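Local atomic coordinates of GDSL-like Lipase/Acylhydrolase family protein (Neisseria meningitidis, PDB entry 4K9S), a protein that probably removes O-acetyl groups from peptidoglycan, as an esterase of the GDSL-like lipase/acylhydrolase (SGNH hydrolase) family. Residues Phe120-Ile125 against Ser212-Asn217; Ala92-Gln97 against Trp108-Ser113; Asp241-Ser246 against Pro278-Leu283; Arg148-Ala153 against Trp176-Thr181. All coordinates share one frame; numbering follows the deposited sequence.

Contact 1 of 4, residues Phe120-Ile125 against Ser212-Asn217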
# COMPACT_ATOMS: atom_id res chain seq x y z
N PHE A 120 -13.96 1.99 9.20
CA PHE A 120 -12.58 1.74 8.77
C PHE A 120 -11.74 3.00 8.61
O PHE A 120 -12.16 3.94 7.94
CB PHE A 120 -12.56 1.03 7.41
CG PHE A 120 -13.21 -0.32 7.41
CD1 PHE A 120 -12.57 -1.41 7.97
CD2 PHE A 120 -14.44 -0.51 6.79
CE1 PHE A 120 -13.16 -2.66 7.96
CE2 PHE A 120 -15.03 -1.76 6.75
CZ PHE A 120 -14.39 -2.84 7.35
N PRO A 121 -10.53 2.99 9.16
CA PRO A 121 -9.57 4.04 8.81
C PRO A 121 -9.00 3.76 7.43
O PRO A 121 -9.32 2.73 6.85
CB PRO A 121 -8.49 3.89 9.89
CG PRO A 121 -8.56 2.46 10.28
CD PRO A 121 -10.00 2.05 10.17
N LEU A 122 -8.21 4.69 6.90
CA LEU A 122 -7.58 4.53 5.58
C LEU A 122 -6.92 3.15 5.51
O LEU A 122 -6.15 2.80 6.40
CB LEU A 122 -6.55 5.64 5.41
CG LEU A 122 -5.87 6.12 4.12
CD1 LEU A 122 -4.46 5.54 3.99
CD2 LEU A 122 -6.69 5.87 2.86
N GLY A 123 -7.25 2.36 4.50
CA GLY A 123 -6.65 1.04 4.35
C GLY A 123 -7.66 -0.11 4.33
O GLY A 123 -7.38 -1.18 3.77
N GLY A 124 -8.82 0.13 4.93
CA GLY A 124 -9.90 -0.85 4.95
C GLY A 124 -9.71 -1.97 5.96
O GLY A 124 -10.32 -3.02 5.85
N ILE A 125 -8.86 -1.74 6.95
CA ILE A 125 -8.48 -2.80 7.86
C ILE A 125 -8.52 -2.35 9.32
O ILE A 125 -7.95 -1.33 9.67
CB ILE A 125 -7.09 -3.33 7.53
CG1 ILE A 125 -7.15 -4.13 6.22
CG2 ILE A 125 -6.53 -4.18 8.69
CD1 ILE A 125 -5.86 -4.82 5.84
N SER A 212 5.13 0.71 2.42
CA SER A 212 3.95 0.19 3.10
C SER A 212 2.91 -0.36 2.13
O SER A 212 2.62 0.27 1.11
CB SER A 212 3.30 1.27 3.97
OG SER A 212 4.21 1.76 4.93
N ALA A 213 2.35 -1.53 2.44
CA ALA A 213 1.41 -2.16 1.53
C ALA A 213 -0.01 -2.17 2.08
O ALA A 213 -0.32 -2.93 2.99
CB ALA A 213 1.86 -3.58 1.20
N MSE A 214 -0.87 -1.34 1.49
CA MSE A 214 -2.28 -1.27 1.88
C MSE A 214 -3.18 -1.88 0.82
O MSE A 214 -3.83 -1.17 0.05
CB MSE A 214 -2.70 0.17 2.15
CG MSE A 214 -2.36 0.64 3.54
SE MSE A 214 -2.94 2.47 3.91
CE MSE A 214 -2.35 2.55 5.77
N GLY A 215 -3.23 -3.20 0.79
CA GLY A 215 -3.98 -3.87 -0.26
C GLY A 215 -5.23 -4.47 0.31
O GLY A 215 -5.26 -4.86 1.48
N ILE A 216 -6.28 -4.52 -0.51
CA ILE A 216 -7.45 -5.32 -0.20
C ILE A 216 -7.72 -6.22 -1.38
O ILE A 216 -7.84 -5.74 -2.51
CB ILE A 216 -8.69 -4.46 0.08
CG1 ILE A 216 -8.47 -3.57 1.31
CG2 ILE A 216 -9.91 -5.34 0.28
CD1 ILE A 216 -8.37 -4.34 2.62
N ASN A 217 -7.80 -7.52 -1.13
CA ASN A 217 -8.24 -8.48 -2.15
C ASN A 217 -9.51 -8.05 -2.91
O ASN A 217 -10.56 -7.81 -2.31
CB ASN A 217 -8.49 -9.85 -1.51
CG ASN A 217 -7.23 -10.62 -1.24
OD1 ASN A 217 -6.17 -10.30 -1.75
ND2 ASN A 217 -7.34 -11.68 -0.43
O HOH W 1 -6.67 -0.34 0.75
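Leu122 opens the contact by laying its CD1 methyl 3.4 Å from the selenium SE of Met214, a selenomethionine. The two side chains cross at about a right angle. Met214 is fully extended beyond CG (chi2 -178°, chi3 178°), which carries SE from strand 208-215 to the loop. Gly123 follows, the third residue of a type II beta turn from Pro121 to Gly124 that Gly124 N closes on Pro121 O at 3.3 Å. Having no side chain, Gly123 lets Met214 SE come within 4.0 Å of its CA. A water molecule donates to Gly123 O at 3.2 Å and to Met214 O at 3.0 Å, and so bridges the two backbones. Separately, the CD1 methyl of Ile216 packs against the same Gly123 O at 3.5 Å. Ile125 ends the walk: its CG1 lies 3.8 Å from Ile216 CD1, and the two side chains run past each other in opposite directions. Beyond the pair, Met214 packs on Leu57 and Ile59 of strand 53-60, and Leu122 N is hydrogen-bonded to Asp234 OD2. All the touching residues are buried. A glycine-rich beta turn is therefore seated against strand 208-215, an outermost strand of the central, mostly parallel sheet of an SGNH hydrolase alpha/beta fold.

Contact 2 of 4, residues Ala92-Gln97 against Trp108-Ser113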
# COMPACT_ATOMS: atom_id res chain seq x y z
N ALA A 92 -3.01 -7.24 12.85
CA ALA A 92 -3.19 -8.67 13.08
C ALA A 92 -3.01 -9.43 11.77
O ALA A 92 -2.66 -8.83 10.75
CB ALA A 92 -4.58 -8.94 13.62
N ASN A 93 -3.23 -10.74 11.80
CA ASN A 93 -3.27 -11.52 10.57
C ASN A 93 -4.56 -11.20 9.84
O ASN A 93 -5.62 -11.11 10.45
CB ASN A 93 -3.23 -13.02 10.85
CG ASN A 93 -1.86 -13.52 11.20
OD1 ASN A 93 -0.87 -13.13 10.56
ND2 ASN A 93 -1.77 -14.38 12.22
N VAL A 94 -4.45 -11.03 8.53
CA VAL A 94 -5.61 -10.82 7.69
C VAL A 94 -5.77 -12.00 6.75
O VAL A 94 -4.85 -12.34 6.02
CB VAL A 94 -5.49 -9.53 6.89
CG1 VAL A 94 -6.65 -9.42 5.88
CG2 VAL A 94 -5.46 -8.32 7.82
N LYS A 95 -6.94 -12.62 6.78
CA LYS A 95 -7.22 -13.81 5.98
C LYS A 95 -7.11 -13.52 4.49
O LYS A 95 -7.73 -12.60 3.99
CB LYS A 95 -8.63 -14.35 6.30
CG LYS A 95 -9.10 -15.41 5.32
CD LYS A 95 -10.37 -16.11 5.80
CE LYS A 95 -10.60 -17.44 5.07
NZ LYS A 95 -11.06 -17.33 3.66
N GLY A 96 -6.32 -14.33 3.79
CA GLY A 96 -6.20 -14.19 2.35
C GLY A 96 -5.19 -13.13 1.95
O GLY A 96 -5.01 -12.84 0.77
N GLN A 97 -4.54 -12.54 2.94
CA GLN A 97 -3.60 -11.45 2.67
C GLN A 97 -2.35 -11.68 3.50
O GLN A 97 -2.32 -12.56 4.35
CB GLN A 97 -4.25 -10.07 2.92
CG GLN A 97 -5.58 -9.89 2.14
CD GLN A 97 -6.17 -8.49 2.19
OE1 GLN A 97 -7.31 -8.27 1.76
NE2 GLN A 97 -5.41 -7.53 2.71
N TRP A 108 -6.32 -10.66 18.71
CA TRP A 108 -7.12 -9.66 18.04
C TRP A 108 -7.80 -10.29 16.83
O TRP A 108 -7.30 -11.26 16.26
CB TRP A 108 -6.25 -8.48 17.60
CG TRP A 108 -5.56 -7.77 18.73
CD1 TRP A 108 -5.64 -8.07 20.07
CD2 TRP A 108 -4.67 -6.65 18.62
NE1 TRP A 108 -4.86 -7.20 20.79
CE2 TRP A 108 -4.26 -6.32 19.93
CE3 TRP A 108 -4.19 -5.90 17.55
CZ2 TRP A 108 -3.39 -5.27 20.19
CZ3 TRP A 108 -3.31 -4.86 17.82
CH2 TRP A 108 -2.93 -4.55 19.12
N GLN A 109 -8.95 -9.74 16.44
CA GLN A 109 -9.63 -10.21 15.24
C GLN A 109 -9.68 -9.14 14.16
O GLN A 109 -10.28 -8.08 14.34
CB GLN A 109 -11.04 -10.69 15.58
CG GLN A 109 -11.75 -11.36 14.42
CD GLN A 109 -10.91 -12.47 13.79
OE1 GLN A 109 -10.54 -13.45 14.46
NE2 GLN A 109 -10.61 -12.33 12.49
N SER A 110 -9.05 -9.40 13.03
CA SER A 110 -9.08 -8.47 11.91
C SER A 110 -10.41 -8.46 11.16
O SER A 110 -11.05 -9.50 10.97
CB SER A 110 -7.96 -8.80 10.93
OG SER A 110 -8.12 -10.11 10.45
N LEU A 111 -10.84 -7.28 10.76
CA LEU A 111 -11.99 -7.12 9.89
C LEU A 111 -11.56 -6.27 8.71
O LEU A 111 -10.76 -5.35 8.87
CB LEU A 111 -13.13 -6.44 10.63
CG LEU A 111 -14.39 -6.36 9.79
CD1 LEU A 111 -14.93 -7.77 9.54
CD2 LEU A 111 -15.42 -5.45 10.45
N THR A 112 -12.08 -6.58 7.52
CA THR A 112 -11.66 -5.88 6.31
C THR A 112 -12.87 -5.36 5.50
O THR A 112 -13.97 -5.92 5.60
CB THR A 112 -10.84 -6.86 5.45
OG1 THR A 112 -9.56 -6.30 5.13
CG2 THR A 112 -11.52 -7.12 4.20
N SER A 113 -12.69 -4.30 4.71
CA SER A 113 -13.80 -3.75 3.92
C SER A 113 -14.19 -4.58 2.69
O SER A 113 -15.18 -4.28 2.02
CB SER A 113 -13.52 -2.30 3.51
OG SER A 113 -12.44 -2.21 2.60
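Ser110 OG donates to Asn93 O at 2.7 Å, the hydrogen bond that ties these two segments together. The hydroxyl oxygen lies in the plane of the Asn93 carbonyl, with a C=O...OG angle of 146°. A chi1 of 60° sets OG between the backbone N and carbonyl carbon of Ser110 and turns it to face the 92-97 loop. The approach brings carbon close as well: Ser110 CB is 3.3 Å from Asn93 O, so the serine side chain meets this carbonyl with both of its heavy atoms. Carbon contacts flank the bond. Towards the start of the strand, Ala92 CB packs 4.3 Å from Trp108 CB and equally close to Ser110 CB. Towards its end, the CG2 branch of Val94 reaches Ser110 CB at 4.0 Å. The other branch, CG1, makes only a loose carbon-to-hydroxyl approach, 4.3 Å from Thr112 OG1. Beyond Val94 the loop folds into a type II beta turn, closed by Gln97 N on Val94 O at 3.1 Å, and leaves the strand. A single hydrogen bond, flanked by carbon contacts, thus joins the segments, and the contact is only partly buried. Strand 109-112 is an outermost strand of a five-stranded antiparallel sheet and pairs with strand 125-128, on whose Ile125 Val94 also packs. The loop 92-97, which runs between helix 68-81 and strand 102-106, lies against strand 109-112.

Contact 3 of 4, residues Asp241-Ser246 against Pro278-Leu283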
# COMPACT_ATOMS: atom_id res chain seq x y z
N ASP A 241 5.36 10.12 1.27
CA ASP A 241 6.01 11.08 0.38
C ASP A 241 5.74 10.67 -1.06
O ASP A 241 5.83 11.48 -1.99
CB ASP A 241 7.52 11.12 0.61
CG ASP A 241 7.89 11.49 2.04
OD1 ASP A 241 7.50 12.59 2.50
OD2 ASP A 241 8.57 10.67 2.70
N LEU A 242 5.44 9.39 -1.25
CA LEU A 242 5.06 8.88 -2.56
C LEU A 242 3.89 7.94 -2.38
O LEU A 242 3.98 6.95 -1.67
CB LEU A 242 6.23 8.16 -3.26
CG LEU A 242 5.90 7.39 -4.57
CD1 LEU A 242 5.27 8.30 -5.60
CD2 LEU A 242 7.12 6.67 -5.18
N VAL A 243 2.78 8.28 -3.01
CA VAL A 243 1.60 7.42 -2.96
C VAL A 243 1.50 6.64 -4.26
O VAL A 243 1.42 7.24 -5.34
CB VAL A 243 0.31 8.24 -2.72
CG1 VAL A 243 -0.92 7.34 -2.73
CG2 VAL A 243 0.43 8.97 -1.41
N ILE A 244 1.55 5.32 -4.16
CA ILE A 244 1.34 4.49 -5.33
C ILE A 244 -0.04 3.87 -5.32
O ILE A 244 -0.40 3.13 -4.40
CB ILE A 244 2.36 3.35 -5.43
CG1 ILE A 244 3.77 3.92 -5.48
CG2 ILE A 244 2.06 2.47 -6.66
CD1 ILE A 244 4.84 2.87 -5.45
N LEU A 245 -0.81 4.18 -6.35
CA LEU A 245 -2.13 3.62 -6.49
C LEU A 245 -2.06 2.45 -7.47
O LEU A 245 -1.74 2.65 -8.66
CB LEU A 245 -3.08 4.69 -7.01
CG LEU A 245 -3.24 5.94 -6.14
CD1 LEU A 245 -4.15 6.95 -6.84
CD2 LEU A 245 -3.80 5.57 -4.76
N SER A 246 -2.33 1.24 -6.98
CA SER A 246 -2.37 0.06 -7.85
C SER A 246 -3.72 -0.64 -7.92
O SER A 246 -3.99 -1.56 -7.15
CB SER A 246 -1.29 -0.95 -7.45
OG SER A 246 -1.31 -2.07 -8.32
N PRO A 278 0.13 17.54 0.31
CA PRO A 278 0.55 18.49 -0.73
C PRO A 278 1.95 18.20 -1.25
O PRO A 278 2.21 18.45 -2.42
CB PRO A 278 0.53 19.84 0.00
CG PRO A 278 -0.38 19.64 1.18
CD PRO A 278 -0.19 18.21 1.58
N ALA A 279 2.82 17.65 -0.40
CA ALA A 279 4.21 17.39 -0.79
C ALA A 279 4.48 15.99 -1.36
O ALA A 279 5.61 15.69 -1.71
CB ALA A 279 5.15 17.68 0.37
N ALA A 280 3.46 15.14 -1.45
CA ALA A 280 3.67 13.77 -1.94
C ALA A 280 3.79 13.71 -3.46
O ALA A 280 3.25 14.56 -4.16
CB ALA A 280 2.56 12.86 -1.48
N GLY A 281 4.51 12.70 -3.95
CA GLY A 281 4.44 12.33 -5.35
C GLY A 281 3.35 11.29 -5.49
O GLY A 281 3.10 10.51 -4.56
N ILE A 282 2.67 11.27 -6.64
CA ILE A 282 1.64 10.27 -6.90
C ILE A 282 2.00 9.38 -8.10
O ILE A 282 2.38 9.87 -9.16
CB ILE A 282 0.26 10.93 -7.10
CG1 ILE A 282 -0.08 11.84 -5.92
CG2 ILE A 282 -0.82 9.87 -7.29
CD1 ILE A 282 -1.48 12.46 -5.97
N LEU A 283 1.88 8.07 -7.93
CA LEU A 283 2.26 7.13 -8.99
C LEU A 283 1.12 6.14 -9.29
O LEU A 283 0.71 5.37 -8.42
CB LEU A 283 3.55 6.38 -8.60
CG LEU A 283 4.29 5.42 -9.56
CD1 LEU A 283 4.11 3.99 -9.12
CD2 LEU A 283 3.86 5.56 -11.01
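The flat peptide groups on either side of Val243 both meet strand 281-283: Val243 N donates to Gly281 O at 2.7 Å, and Val243 O accepts from Leu283 N at 2.8 Å, each donor lying nearly along the C=O axis. Leu245 N to Leu283 O, 2.8 Å, continues the ladder. At its start, Gly281 N reaches Asp241 O at 2.7 Å but tilted 30° from the carbonyl plane. One face of the pair carries Leu242, Ile244 and Leu283; the other carries Val243 and Ile282. On the first face Ile244 and Leu283 lie side by side, CG2 of Ile244 being 3.5 Å from Leu283 CD1. Leu242 CD1 rests against Gly281, 3.3 Å from Gly281 O. On the second face, Ile282 packs on Val270 and Ile273 of helix 259-276. That helix is part of the connection between the two strands, whose axes run 17° from parallel and approach to 4.6 Å. This is a beta-alpha-beta crossover within the parallel core of an SGNH-type alpha/beta sheet.

Contact 4 of 4, residues Arg148-Ala153 against Trp176-Thr181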
# COMPACT_ATOMS: atom_id res chain seq x y z
N ARG A 148 10.67 3.73 16.08
CA ARG A 148 9.56 4.66 16.22
C ARG A 148 8.26 3.92 15.90
O ARG A 148 8.21 3.18 14.92
CB ARG A 148 9.75 5.89 15.31
CG ARG A 148 11.12 6.57 15.48
CD ARG A 148 11.25 7.92 14.77
NE ARG A 148 10.99 7.81 13.34
CZ ARG A 148 11.84 8.19 12.38
NH1 ARG A 148 13.02 8.74 12.69
NH2 ARG A 148 11.49 8.02 11.10
N VAL A 149 7.25 4.08 16.75
CA VAL A 149 5.98 3.36 16.59
C VAL A 149 4.77 4.28 16.65
O VAL A 149 4.61 5.06 17.58
CB VAL A 149 5.79 2.23 17.64
CG1 VAL A 149 4.40 1.60 17.51
CG2 VAL A 149 6.86 1.17 17.50
N SER A 150 3.93 4.19 15.63
CA SER A 150 2.64 4.85 15.60
C SER A 150 1.53 3.83 15.31
O SER A 150 1.73 2.89 14.53
CB SER A 150 2.61 5.96 14.55
OG SER A 150 3.29 7.10 15.01
N LEU A 151 0.36 4.01 15.93
CA LEU A 151 -0.78 3.13 15.70
C LEU A 151 -2.01 3.95 15.40
O LEU A 151 -2.34 4.89 16.13
CB LEU A 151 -1.12 2.33 16.95
CG LEU A 151 -0.09 1.58 17.78
CD1 LEU A 151 0.78 2.50 18.64
CD2 LEU A 151 -0.88 0.64 18.64
N PHE A 152 -2.72 3.59 14.34
CA PHE A 152 -4.08 4.06 14.23
C PHE A 152 -4.86 3.30 15.30
O PHE A 152 -4.70 2.10 15.44
CB PHE A 152 -4.63 3.79 12.85
CG PHE A 152 -4.20 4.79 11.83
CD1 PHE A 152 -4.88 5.98 11.68
CD2 PHE A 152 -3.11 4.55 11.02
CE1 PHE A 152 -4.48 6.90 10.73
CE2 PHE A 152 -2.72 5.47 10.09
CZ PHE A 152 -3.40 6.65 9.95
N ALA A 153 -5.68 4.00 16.08
CA ALA A 153 -6.33 3.35 17.21
C ALA A 153 -7.57 4.09 17.66
O ALA A 153 -7.61 5.31 17.67
CB ALA A 153 -5.36 3.25 18.36
N TRP A 176 -11.11 7.52 16.39
CA TRP A 176 -9.86 7.17 15.72
C TRP A 176 -8.80 8.24 15.89
O TRP A 176 -9.08 9.44 15.76
CB TRP A 176 -10.09 6.94 14.23
CG TRP A 176 -10.72 5.61 13.91
CD1 TRP A 176 -12.01 5.39 13.54
CD2 TRP A 176 -10.08 4.33 13.96
NE1 TRP A 176 -12.22 4.04 13.36
CE2 TRP A 176 -11.05 3.37 13.61
CE3 TRP A 176 -8.79 3.90 14.28
CZ2 TRP A 176 -10.76 2.01 13.55
CZ3 TRP A 176 -8.51 2.56 14.22
CH2 TRP A 176 -9.49 1.62 13.86
N GLN A 177 -7.57 7.82 16.16
CA GLN A 177 -6.46 8.75 16.31
C GLN A 177 -5.16 8.00 16.11
O GLN A 177 -5.15 6.76 16.07
CB GLN A 177 -6.51 9.43 17.69
CG GLN A 177 -6.53 8.44 18.84
CD GLN A 177 -6.91 9.08 20.17
OE1 GLN A 177 -6.06 9.58 20.90
NE2 GLN A 177 -8.19 9.06 20.49
N VAL A 178 -4.07 8.73 15.96
CA VAL A 178 -2.76 8.08 15.93
C VAL A 178 -2.06 8.18 17.28
O VAL A 178 -1.92 9.27 17.85
CB VAL A 178 -1.87 8.65 14.82
CG1 VAL A 178 -0.47 8.08 14.93
CG2 VAL A 178 -2.46 8.37 13.45
N LEU A 179 -1.61 7.05 17.79
CA LEU A 179 -0.86 6.99 19.03
C LEU A 179 0.62 7.00 18.68
O LEU A 179 1.06 6.16 17.89
CB LEU A 179 -1.19 5.68 19.76
CG LEU A 179 -2.32 5.60 20.79
CD1 LEU A 179 -3.49 6.55 20.52
CD2 LEU A 179 -2.78 4.17 20.86
N ASP A 180 1.39 7.94 19.24
CA ASP A 180 2.83 8.02 18.97
C ASP A 180 3.64 7.52 20.14
O ASP A 180 3.53 8.03 21.25
CB ASP A 180 3.26 9.45 18.65
CG ASP A 180 2.76 9.93 17.30
OD1 ASP A 180 2.39 9.07 16.45
OD2 ASP A 180 2.75 11.16 17.09
N THR A 181 4.47 6.51 19.89
CA THR A 181 5.27 5.96 20.97
C THR A 181 6.59 5.44 20.40
O THR A 181 7.02 5.87 19.34
CB THR A 181 4.50 4.86 21.76
OG1 THR A 181 5.28 4.44 22.89
CG2 THR A 181 4.18 3.66 20.88
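A chi1 of -80° in Phe152 turns its ring beside Val178, whose CG2 branch, anti to the carbonyl carbon, is swung over one face of that ring. This CH-pi contact decorates one side of an antiparallel strand pair, part of a five-stranded antiparallel sheet. Both segments fall within the range of the N-terminal family of peptidoglycan O-acetylesterases, consistent with a galactose-binding-domain-like fold. Val178 CG2 stands 3.9 Å from the ring centroid and 20° off the normal. On the other face, that of Val149, Leu151, Ala153, Gln177, Leu179 and Thr181, Leu179 CD2 reaches Ala153 CB at 3.7 Å, while Leu151 CD1 lies 3.9 Å from Leu179 CB, the two side chains crossing at a slant. The register is fixed by three hydrogen-bonded pairs, Val149 with Thr181, Leu151 with Leu179, and Ala153 with Gln177. In the first, Thr181 N gives a 2.7 Å bond to Val149 O, against 3.2 Å for Val149 N to Thr181 O. Trp176, just before its strand begins, brings the edge of its indole to the Phe152 carbonyl carbon, in the plane of the ring. Outside the pair, the Phe152 ring also meets Trp88, and strand 147-155 is bonded on its other edge to strand 195-203. A side-chain hydrogen bond joins the non-hydrogen-bonded pair Ser150 and Asp180: Ser150 OG donates at 2.6 Å to Asp180 OD1, meeting it on the anti side, 34° out of the carboxylate plane.

Contact 1 is the one that touches two others. It meets contact 2, their centres 10 Å apart, through Asn217 ND2 to Gly96 O at 2.9 Å and Gly124 O to Ser113 N at 2.9 Å, both probable hydrogen bonds. It also touches contact 4, centred 16 Å away, where Pro121 CD packs 3.5 Å from Trp176 CZ2. Contacts 2 and 4 both reach the same antiparallel sheet, with nearest atoms about 6 Å apart. Contacts 1 and 3 both reach the central sheet yet stay about 7 Å apart at nearest atoms. Asn217 of contact 1 also packs on Ser62, the serine of a Gly-Asp-Ser sequence, consistent with the nucleophile position in this family.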